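Long-range contacts in putative sugar ABC transporter, substrate-binding protein (Clostridium phytofermentans, PDB 4WZZ), which probably serves as the substrate-binding component of a sugar ABC transporter, and holds L-rhamnose in the cleft between its two lobes: residues N66-K71 against F295-I300; A116-D121 against S141-T146; V153-A158 against I300-L305. One frame throughout, in Å; residues are numbered along the deposited sequence.

Contact 1: N66-K71 against F295-I300. With RAM (alpha-L-rhamnopyranose), chain B.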
loop_
_atom_site.group_PDB
_atom_site.type_symbol
_atom_site.label_atom_id
_atom_site.label_comp_id
_atom_site.label_asym_id
_atom_site.label_seq_id
_atom_site.Cartn_x
_atom_site.Cartn_y
_atom_site.Cartn_z
ATOM N N ASN A 66 9.059 -1.217 8.785
ATOM C CA ASN A 66 8.592 -1.632 7.451
ATOM C C ASN A 66 9.293 -0.817 6.371
ATOM O O ASN A 66 9.047 0.376 6.213
ATOM C CB ASN A 66 7.071 -1.432 7.340
ATOM C CG ASN A 66 6.530 -1.857 5.999
ATOM O OD1 ASN A 66 7.294 -2.130 5.074
ATOM N ND2 ASN A 66 5.209 -1.903 5.878
ATOM N N PRO A 67 10.207 -1.433 5.628
ATOM C CA PRO A 67 10.973 -0.683 4.634
ATOM C C PRO A 67 10.117 0.021 3.587
ATOM O O PRO A 67 10.532 1.073 3.086
ATOM C CB PRO A 67 11.879 -1.759 3.995
ATOM C CG PRO A 67 11.920 -2.856 4.965
ATOM C CD PRO A 67 10.667 -2.828 5.765
ATOM N N TYR A 68 8.951 -0.543 3.262
ATOM C CA TYR A 68 8.058 0.096 2.306
ATOM C C TYR A 68 7.668 1.478 2.832
ATOM O O TYR A 68 7.680 2.467 2.098
ATOM C CB TYR A 68 6.825 -0.772 2.079
ATOM C CG TYR A 68 5.726 -0.090 1.321
ATOM C CD1 TYR A 68 4.851 0.773 1.964
ATOM C CD2 TYR A 68 5.552 -0.299 -0.044
ATOM C CE1 TYR A 68 3.828 1.413 1.273
ATOM C CE2 TYR A 68 4.539 0.356 -0.742
ATOM C CZ TYR A 68 3.684 1.203 -0.076
ATOM O OH TYR A 68 2.676 1.845 -0.771
ATOM N N ASN A 69 7.361 1.552 4.117
ATOM C CA ASN A 69 6.944 2.823 4.709
ATOM C C ASN A 69 8.086 3.834 4.744
ATOM O O ASN A 69 7.873 5.042 4.617
ATOM C CB ASN A 69 6.420 2.621 6.130
ATOM C CG ASN A 69 5.109 1.849 6.177
ATOM O OD1 ASN A 69 4.392 1.764 5.187
ATOM N ND2 ASN A 69 4.794 1.283 7.326
ATOM N N GLN A 70 9.300 3.346 4.946
ATOM C CA GLN A 70 10.457 4.238 4.933
ATOM C C GLN A 70 10.721 4.829 3.548
ATOM O O GLN A 70 11.156 5.986 3.424
ATOM C CB GLN A 70 11.674 3.485 5.470
ATOM C CG GLN A 70 11.476 3.179 6.924
ATOM C CD GLN A 70 12.444 2.129 7.470
ATOM O OE1 GLN A 70 13.648 2.213 7.254
ATOM N NE2 GLN A 70 11.910 1.146 8.191
ATOM N N LYS A 71 10.476 4.046 2.502
ATOM C CA LYS A 71 10.688 4.540 1.143
ATOM C C LYS A 71 9.615 5.565 0.797
ATOM O O LYS A 71 9.889 6.560 0.129
ATOM C CB LYS A 71 10.712 3.384 0.137
ATOM C CG LYS A 71 11.993 2.524 0.314
ATOM C CD LYS A 71 11.945 1.233 -0.419
ATOM C CE LYS A 71 13.035 0.247 0.079
ATOM N NZ LYS A 71 14.397 0.861 0.123
ATOM N N PHE A 295 3.530 -8.021 -7.715
ATOM C CA PHE A 295 3.262 -6.670 -8.196
ATOM C C PHE A 295 3.565 -5.632 -7.140
ATOM O O PHE A 295 3.468 -5.882 -5.944
ATOM C CB PHE A 295 1.779 -6.524 -8.584
ATOM C CG PHE A 295 1.326 -7.541 -9.581
ATOM C CD1 PHE A 295 0.957 -8.806 -9.166
ATOM C CD2 PHE A 295 1.284 -7.242 -10.933
ATOM C CE1 PHE A 295 0.574 -9.760 -10.075
ATOM C CE2 PHE A 295 0.878 -8.211 -11.838
ATOM C CZ PHE A 295 0.540 -9.449 -11.403
ATOM N N LEU A 296 3.890 -4.431 -7.593
ATOM C CA LEU A 296 3.862 -3.287 -6.695
ATOM C C LEU A 296 3.753 -2.032 -7.546
ATOM O O LEU A 296 3.006 -2.022 -8.536
ATOM C CB LEU A 296 5.080 -3.290 -5.747
ATOM C CG LEU A 296 4.846 -2.540 -4.420
ATOM C CD1 LEU A 296 3.971 -3.356 -3.476
ATOM C CD2 LEU A 296 6.180 -2.163 -3.751
ATOM N N TRP A 297 4.499 -1.003 -7.162
ATOM C CA TRP A 297 4.430 0.366 -7.680
ATOM C C TRP A 297 5.592 1.029 -6.966
ATOM O O TRP A 297 6.182 0.427 -6.075
ATOM C CB TRP A 297 3.090 1.066 -7.327
ATOM C CG TRP A 297 2.837 0.994 -5.881
ATOM C CD1 TRP A 297 3.364 1.777 -4.910
ATOM C CD2 TRP A 297 2.042 0.008 -5.228
ATOM N NE1 TRP A 297 2.933 1.355 -3.677
ATOM C CE2 TRP A 297 2.126 0.255 -3.845
ATOM C CE3 TRP A 297 1.262 -1.051 -5.682
ATOM C CZ2 TRP A 297 1.453 -0.531 -2.905
ATOM C CZ3 TRP A 297 0.583 -1.814 -4.754
ATOM C CH2 TRP A 297 0.696 -1.562 -3.380
ATOM N N ASN A 298 5.939 2.259 -7.328
ATOM C CA ASN A 298 7.094 2.880 -6.719
ATOM C C ASN A 298 6.693 3.636 -5.456
ATOM O O ASN A 298 6.038 4.677 -5.547
ATOM C CB ASN A 298 7.780 3.821 -7.725
ATOM C CG ASN A 298 9.089 4.381 -7.208
ATOM O OD1 ASN A 298 9.257 4.604 -6.012
ATOM N ND2 ASN A 298 10.028 4.643 -8.122
ATOM N N PRO A 299 7.085 3.120 -4.279
ATOM C CA PRO A 299 6.657 3.775 -3.031
ATOM C C PRO A 299 7.276 5.155 -2.840
ATOM O O PRO A 299 6.711 6.016 -2.160
ATOM C CB PRO A 299 7.117 2.816 -1.936
ATOM C CG PRO A 299 8.275 2.081 -2.552
ATOM C CD PRO A 299 7.971 1.963 -4.026
ATOM N N ILE A 300 8.455 5.355 -3.417
ATOM C CA ILE A 300 9.111 6.650 -3.347
ATOM C C ILE A 300 8.289 7.680 -4.128
ATOM O O ILE A 300 8.014 8.783 -3.658
ATOM C CB ILE A 300 10.540 6.589 -3.902
ATOM C CG1 ILE A 300 11.350 5.551 -3.129
ATOM C CG2 ILE A 300 11.193 7.950 -3.819
ATOM C CD1 ILE A 300 12.701 5.284 -3.711
HETATM C C1 RAM B . 2.794 -2.881 3.356
HETATM C C2 RAM B . 1.822 -1.837 3.891
HETATM C C3 RAM B . 1.373 -0.850 2.813
HETATM C C4 RAM B . 0.944 -1.580 1.545
HETATM C C5 RAM B . 2.024 -2.566 1.105
HETATM C C6 RAM B . 1.585 -3.385 -0.098
HETATM O O1 RAM B . 4.010 -2.271 3.100
HETATM O O2 RAM B . 0.741 -2.551 4.406
HETATM O O3 RAM B . 0.327 -0.064 3.377
HETATM O O4 RAM B . 0.690 -0.639 0.517
HETATM O O5 RAM B . 2.341 -3.456 2.142
#
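Leu296 meets Tyr68 where the sugar cleft of a two-lobed, type I periplasmic-binding-protein fold is built, and the pair illustrates how one aromatic ring can serve both protein and ligand. Leu296 CD2 reaches the rim of the phenol, 4.2 Å from Tyr68 CD2. At Trp297 the chain turns a different group to the same ring: with CG set between backbone N and carbonyl carbon (chi1 53°), the indole stands almost perpendicular to the phenol. Its NE1 donates to Tyr68 OH at 3.0 Å, with the oxygen close to the indole plane; that hydroxyl is also hydrogen-bonded to Asp143 OD1. The rhamnose lies over one face of the phenol, and Asn66 beside it divides its amide between two tasks: OD1 caps helix 67-82 by accepting from Tyr68 N, and ND2 gives a nearly straight bond to rhamnose O1 at 3.0 Å. Next comes Asn298, the N-cap of helix 299-315, followed by Pro299, whose CB makes a CH-pi contact over the opposite face, 4.2 Å from the centroid of the Tyr68 ring, so the ring is sandwiched; Pro299 CG rests on Lys71 CB. Finally, Ile300 CA lies 3.6 Å from Lys71 O, its hydrogen directed at that oxygen.

Contact 2: A116-D121 against S141-T146. With RAM (alpha-L-rhamnopyranose), chain B.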
loop_
_atom_site.group_PDB
_atom_site.type_symbol
_atom_site.label_atom_id
_atom_site.label_comp_id
_atom_site.label_asym_id
_atom_site.label_seq_id
_atom_site.Cartn_x
_atom_site.Cartn_y
_atom_site.Cartn_z
ATOM N N ALA A 116 -0.233 14.179 6.147
ATOM C CA ALA A 116 -0.463 13.153 5.142
ATOM C C ALA A 116 -0.422 11.837 5.886
ATOM O O ALA A 116 0.568 11.539 6.535
ATOM C CB ALA A 116 0.632 13.192 4.070
ATOM N N ILE A 117 -1.493 11.056 5.803
ATOM C CA ILE A 117 -1.583 9.858 6.617
ATOM C C ILE A 117 -1.981 8.595 5.846
ATOM O O ILE A 117 -2.862 8.618 4.994
ATOM C CB ILE A 117 -2.507 10.094 7.803
ATOM C CG1 ILE A 117 -2.516 8.871 8.722
ATOM C CG2 ILE A 117 -3.913 10.499 7.343
ATOM C CD1 ILE A 117 -2.883 9.201 10.163
ATOM N N ALA A 118 -1.284 7.505 6.167
ATOM C CA ALA A 118 -1.584 6.171 5.658
ATOM C C ALA A 118 -2.309 5.432 6.766
ATOM O O ALA A 118 -1.696 5.014 7.758
ATOM C CB ALA A 118 -0.313 5.445 5.282
ATOM N N ALA A 119 -3.626 5.311 6.614
ATOM C CA ALA A 119 -4.496 4.931 7.716
ATOM C C ALA A 119 -4.412 3.486 8.130
ATOM O O ALA A 119 -4.444 2.584 7.291
ATOM C CB ALA A 119 -5.966 5.259 7.359
ATOM N N ASN A 120 -4.341 3.268 9.438
ATOM C CA ASN A 120 -4.398 1.915 10.000
ATOM C C ASN A 120 -5.822 1.463 10.272
ATOM O O ASN A 120 -6.070 0.297 10.598
ATOM C CB ASN A 120 -3.585 1.836 11.282
ATOM C CG ASN A 120 -2.095 1.893 11.024
ATOM O OD1 ASN A 120 -1.625 1.479 9.965
ATOM N ND2 ASN A 120 -1.345 2.403 11.983
ATOM N N ASP A 121 -6.761 2.388 10.128
ATOM C CA ASP A 121 -8.184 2.093 10.305
ATOM C C ASP A 121 -8.927 3.181 9.553
ATOM O O ASP A 121 -8.504 4.350 9.546
ATOM C CB ASP A 121 -8.556 2.101 11.785
ATOM C CG ASP A 121 -10.011 1.663 12.045
ATOM O OD1 ASP A 121 -10.948 2.454 11.788
ATOM O OD2 ASP A 121 -10.202 0.532 12.534
ATOM N N SER A 141 -4.522 11.902 2.598
ATOM C CA SER A 141 -4.250 10.515 2.927
ATOM C C SER A 141 -3.503 9.901 1.753
ATOM O O SER A 141 -3.684 10.336 0.617
ATOM C CB SER A 141 -5.580 9.814 3.216
ATOM O OG SER A 141 -5.421 8.463 3.544
ATOM N N LEU A 142 -2.644 8.913 2.036
ATOM C CA LEU A 142 -1.927 8.167 1.005
ATOM C C LEU A 142 -1.804 6.708 1.430
ATOM O O LEU A 142 -1.859 6.400 2.622
ATOM C CB LEU A 142 -0.528 8.733 0.707
ATOM C CG LEU A 142 0.616 8.419 1.680
ATOM C CD1 LEU A 142 1.958 8.864 1.118
ATOM C CD2 LEU A 142 0.372 9.075 3.028
ATOM N N ASP A 143 -1.623 5.834 0.439
ATOM C CA ASP A 143 -1.286 4.408 0.648
ATOM C C ASP A 143 -2.478 3.620 1.171
ATOM O O ASP A 143 -2.870 2.598 0.590
ATOM C CB ASP A 143 -0.085 4.273 1.592
ATOM C CG ASP A 143 0.340 2.839 1.813
ATOM O OD1 ASP A 143 0.456 2.082 0.828
ATOM O OD2 ASP A 143 0.574 2.497 2.983
ATOM N N SER A 144 -3.040 4.083 2.277
ATOM C CA SER A 144 -4.197 3.449 2.897
ATOM C C SER A 144 -5.144 4.560 3.354
ATOM O O SER A 144 -4.769 5.438 4.137
ATOM C CB SER A 144 -3.738 2.575 4.072
ATOM O OG SER A 144 -4.832 1.952 4.729
ATOM N N ALA A 145 -6.364 4.537 2.840
ATOM C CA ALA A 145 -7.250 5.697 2.969
ATOM C C ALA A 145 -7.899 5.825 4.347
ATOM O O ALA A 145 -8.383 4.842 4.920
ATOM C CB ALA A 145 -8.337 5.644 1.890
ATOM N N THR A 146 -7.942 7.057 4.855
ATOM C CA THR A 146 -8.891 7.404 5.896
ATOM C C THR A 146 -10.224 7.532 5.187
ATOM O O THR A 146 -10.274 7.598 3.960
ATOM C CB THR A 146 -8.624 8.775 6.518
ATOM O OG1 THR A 146 -8.680 9.769 5.484
ATOM C CG2 THR A 146 -7.265 8.804 7.180
HETATM C C1 RAM B . 2.794 -2.881 3.356
HETATM C C2 RAM B . 1.822 -1.837 3.891
HETATM C C3 RAM B . 1.373 -0.850 2.813
HETATM C C4 RAM B . 0.944 -1.580 1.545
HETATM C C5 RAM B . 2.024 -2.566 1.105
HETATM C C6 RAM B . 1.585 -3.385 -0.098
HETATM O O1 RAM B . 4.010 -2.271 3.100
HETATM O O2 RAM B . 0.741 -2.551 4.406
HETATM O O3 RAM B . 0.327 -0.064 3.377
HETATM O O4 RAM B . 0.690 -0.639 0.517
HETATM O O5 RAM B . 2.341 -3.456 2.142
#
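Ala119 O takes Ser144 OG in its carbonyl plane at 2.7 Å, whereas Ile117 O and Ser144 O receive backbone donors tilted well above theirs. These flat groups lie at or just beyond the carboxyl ends of strands 114-117 and 138-142, parallel neighbours in the mixed sheet and the two strands of a beta-alpha-beta unit, where binding loops of alpha/beta proteins commonly form. Two donors grip Ile117 O: Leu142 N at 3.0 Å, some 50° out of the carbonyl plane, and Ser141 OG at 2.9 Å, nearly in line with the C=O bond. Ser141 OG in turn accepts from Thr146 N and so ties the turn back to its strand. Past the parallel bridge of Ile117 with Ser141, Ala119 N donates to Ser144 O at 2.7 Å and continues the link after the regular strands have ended. Methyl groups fill in alongside: Ile117 CG2 and Ala119 CB both pack on Thr146 CG2. What this framework presents is the carboxylate of Asp143, held out toward the ligand with CG anti to its backbone N (chi1 -178°). Ala118 CB lies beside OD2, and the carboxylate takes two sugar hydroxyls, rhamnose O4 donating to Asp143 OD1 at 2.7 Å and rhamnose O3 to Asp143 OD2 at 2.6 Å.

Contact 3: V153-A158 against I300-L305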
loop_
_atom_site.group_PDB
_atom_site.type_symbol
_atom_site.label_atom_id
_atom_site.label_comp_id
_atom_site.label_asym_id
_atom_site.label_seq_id
_atom_site.Cartn_x
_atom_site.Cartn_y
_atom_site.Cartn_z
ATOM N N VAL A 153 -8.325 14.590 0.196
ATOM C CA VAL A 153 -8.071 13.749 -0.967
ATOM C C VAL A 153 -7.241 12.534 -0.554
ATOM O O VAL A 153 -6.533 12.594 0.441
ATOM C CB VAL A 153 -7.338 14.522 -2.078
ATOM C CG1 VAL A 153 -5.905 14.898 -1.649
ATOM C CG2 VAL A 153 -7.371 13.741 -3.399
ATOM N N PHE A 154 -7.360 11.450 -1.319
ATOM C CA PHE A 154 -6.553 10.233 -1.113
ATOM C C PHE A 154 -5.611 10.047 -2.283
ATOM O O PHE A 154 -6.000 10.201 -3.445
ATOM C CB PHE A 154 -7.458 9.004 -0.990
ATOM C CG PHE A 154 -6.705 7.706 -0.805
ATOM C CD1 PHE A 154 -5.831 7.560 0.248
ATOM C CD2 PHE A 154 -6.894 6.629 -1.674
ATOM C CE1 PHE A 154 -5.133 6.396 0.448
ATOM C CE2 PHE A 154 -6.188 5.460 -1.475
ATOM C CZ PHE A 154 -5.305 5.350 -0.407
ATOM N N VAL A 155 -4.358 9.739 -1.985
ATOM C CA VAL A 155 -3.377 9.476 -3.026
ATOM C C VAL A 155 -3.180 7.981 -3.054
ATOM O O VAL A 155 -2.615 7.401 -2.123
ATOM C CB VAL A 155 -2.048 10.208 -2.802
ATOM C CG1 VAL A 155 -1.094 9.924 -3.951
ATOM C CG2 VAL A 155 -2.292 11.698 -2.690
ATOM N N ASN A 156 -3.669 7.367 -4.131
ATOM C CA ASN A 156 -3.727 5.897 -4.272
ATOM C C ASN A 156 -2.631 5.430 -5.221
ATOM O O ASN A 156 -2.451 5.999 -6.313
ATOM C CB ASN A 156 -5.105 5.502 -4.841
ATOM C CG ASN A 156 -5.507 4.079 -4.510
ATOM O OD1 ASN A 156 -4.687 3.263 -4.091
ATOM N ND2 ASN A 156 -6.794 3.761 -4.721
ATOM N N GLN A 157 -1.867 4.415 -4.791
ATOM C CA GLN A 157 -0.756 3.861 -5.562
ATOM C C GLN A 157 -1.179 3.300 -6.909
ATOM O O GLN A 157 -0.429 3.333 -7.874
ATOM C CB GLN A 157 -0.069 2.756 -4.753
ATOM C CG GLN A 157 -1.029 1.809 -4.020
ATOM C CD GLN A 157 -1.245 2.193 -2.588
ATOM O OE1 GLN A 157 -1.782 3.261 -2.305
ATOM N NE2 GLN A 157 -0.812 1.348 -1.669
ATOM N N ALA A 158 -2.387 2.763 -6.974
ATOM C CA ALA A 158 -2.898 2.179 -8.214
ATOM C C ALA A 158 -4.391 2.049 -8.059
ATOM O O ALA A 158 -4.906 2.150 -6.954
ATOM C CB ALA A 158 -2.253 0.821 -8.486
ATOM N N ILE A 300 8.455 5.355 -3.417
ATOM C CA ILE A 300 9.111 6.650 -3.347
ATOM C C ILE A 300 8.289 7.680 -4.128
ATOM O O ILE A 300 8.014 8.783 -3.658
ATOM C CB ILE A 300 10.540 6.589 -3.902
ATOM C CG1 ILE A 300 11.350 5.551 -3.129
ATOM C CG2 ILE A 300 11.193 7.950 -3.819
ATOM C CD1 ILE A 300 12.701 5.284 -3.711
ATOM N N GLN A 301 7.874 7.301 -5.332
ATOM C CA GLN A 301 7.041 8.172 -6.138
ATOM C C GLN A 301 5.654 8.367 -5.535
ATOM O O GLN A 301 5.063 9.453 -5.687
ATOM C CB GLN A 301 6.944 7.641 -7.572
ATOM C CG GLN A 301 8.274 7.737 -8.303
ATOM C CD GLN A 301 8.218 7.246 -9.734
ATOM O OE1 GLN A 301 7.510 6.305 -10.047
ATOM N NE2 GLN A 301 9.004 7.865 -10.602
ATOM N N LEU A 302 5.137 7.360 -4.824
ATOM C CA LEU A 302 3.873 7.526 -4.111
ATOM C C LEU A 302 4.074 8.658 -3.112
ATOM O O LEU A 302 3.244 9.570 -2.993
ATOM C CB LEU A 302 3.455 6.253 -3.390
ATOM C CG LEU A 302 2.201 6.389 -2.524
ATOM C CD1 LEU A 302 0.991 6.778 -3.382
ATOM C CD2 LEU A 302 1.872 5.112 -1.749
ATOM N N GLY A 303 5.198 8.611 -2.407
ATOM C CA GLY A 303 5.522 9.670 -1.467
ATOM C C GLY A 303 5.713 11.000 -2.164
ATOM O O GLY A 303 5.233 12.030 -1.673
ATOM N N ASN A 304 6.430 10.987 -3.295
ATOM C CA ASN A 304 6.632 12.206 -4.083
ATOM C C ASN A 304 5.293 12.854 -4.424
ATOM O O ASN A 304 5.109 14.056 -4.249
ATOM C CB ASN A 304 7.321 11.941 -5.428
ATOM C CG ASN A 304 8.751 11.438 -5.329
ATOM O OD1 ASN A 304 9.244 10.879 -6.311
ATOM N ND2 ASN A 304 9.436 11.657 -4.210
ATOM N N LEU A 305 4.371 12.060 -4.967
ATOM C CA LEU A 305 3.111 12.612 -5.480
ATOM C C LEU A 305 2.276 13.143 -4.330
ATOM O O LEU A 305 1.645 14.193 -4.432
ATOM C CB LEU A 305 2.335 11.526 -6.233
ATOM C CG LEU A 305 0.963 11.956 -6.736
ATOM C CD1 LEU A 305 1.077 13.137 -7.671
ATOM C CD2 LEU A 305 0.284 10.788 -7.421
#
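Asp143 OD1 is gripped by three groups, Gln157 NE2, Tyr68 OH and rhamnose O4, and the glutamine that supplies the first of them also meets the helix, its OE1 lying 4.1 Å from Leu302 CD2. Behind this polar site is a standard element of alpha/beta architecture, a helix laid on a sheet. The segment 300-305, part of helix 299-315, runs roughly antiparallel to strand 154-156; the angle between the two directions is 154° and their axes approach to 9.0 Å. No hydrogen bond crosses between the segments, which are joined by van der Waals packing, mostly between apolar side chains.

Val155 carries that packing. Its CB points at the helix, and CG1, anti to the backbone N (chi1 -178°), enters between two leucines one turn apart: Val155 CG1 is 3.8 Å from Leu302 CD1 and likewise 3.8 Å from Leu305 CD2. The two meetings differ in direction, for Val155 and Leu302 lie alongside one another, pointing opposite ways, while Leu305 comes in at a slant. On the strand's other side Asn156 turns away from the helix and gives its ND2 to Glu350, as expected of alternating residues in an extended chain.

Leu302 spans the step from apolar layer to ligand pocket. One of its branches, CD1, lies against the backbone at Asn156 and Gln157, 4.0 Å from Gln157 N, a buried amide with no hydrogen-bond partner in the model. The other branch, CD2, faces the Gln157 side chain, which folds at its second torsion (chi2 -96°) and brings its amide between helix and sugar site. Spaced three residues apart, the leucines share a side of the helix, whose turns are held by backbone bonds, among them Asn304 N to Ile300 O at 2.7 Å and Leu305 N to Gln301 O at 2.8 Å.

How the contacts relate
From the N terminus, residues 66-71 open the longest loop, which contact 1 closes only at 295-300. Contact 2 lies wholly within that loop: 116-121 meets 141-146 after one intervening helix. Soon afterwards 153-158 opens contact 3, closed by 300-305, which begins on the last residue of contact 1, so contacts 1 and 3 cross and share Ile300 in helix 299-315. Contacts 2 and 3 follow in series on adjacent strands of one sheet, joined by Ser141 O and Val155 N. Contact 1 joins helix 67-82 to the start of helix 299-315, and contact 3 lays that helix on the sheet, while 295-300 leads in from strand 294-296, whose backbone bonds to Gly272 and Phe357.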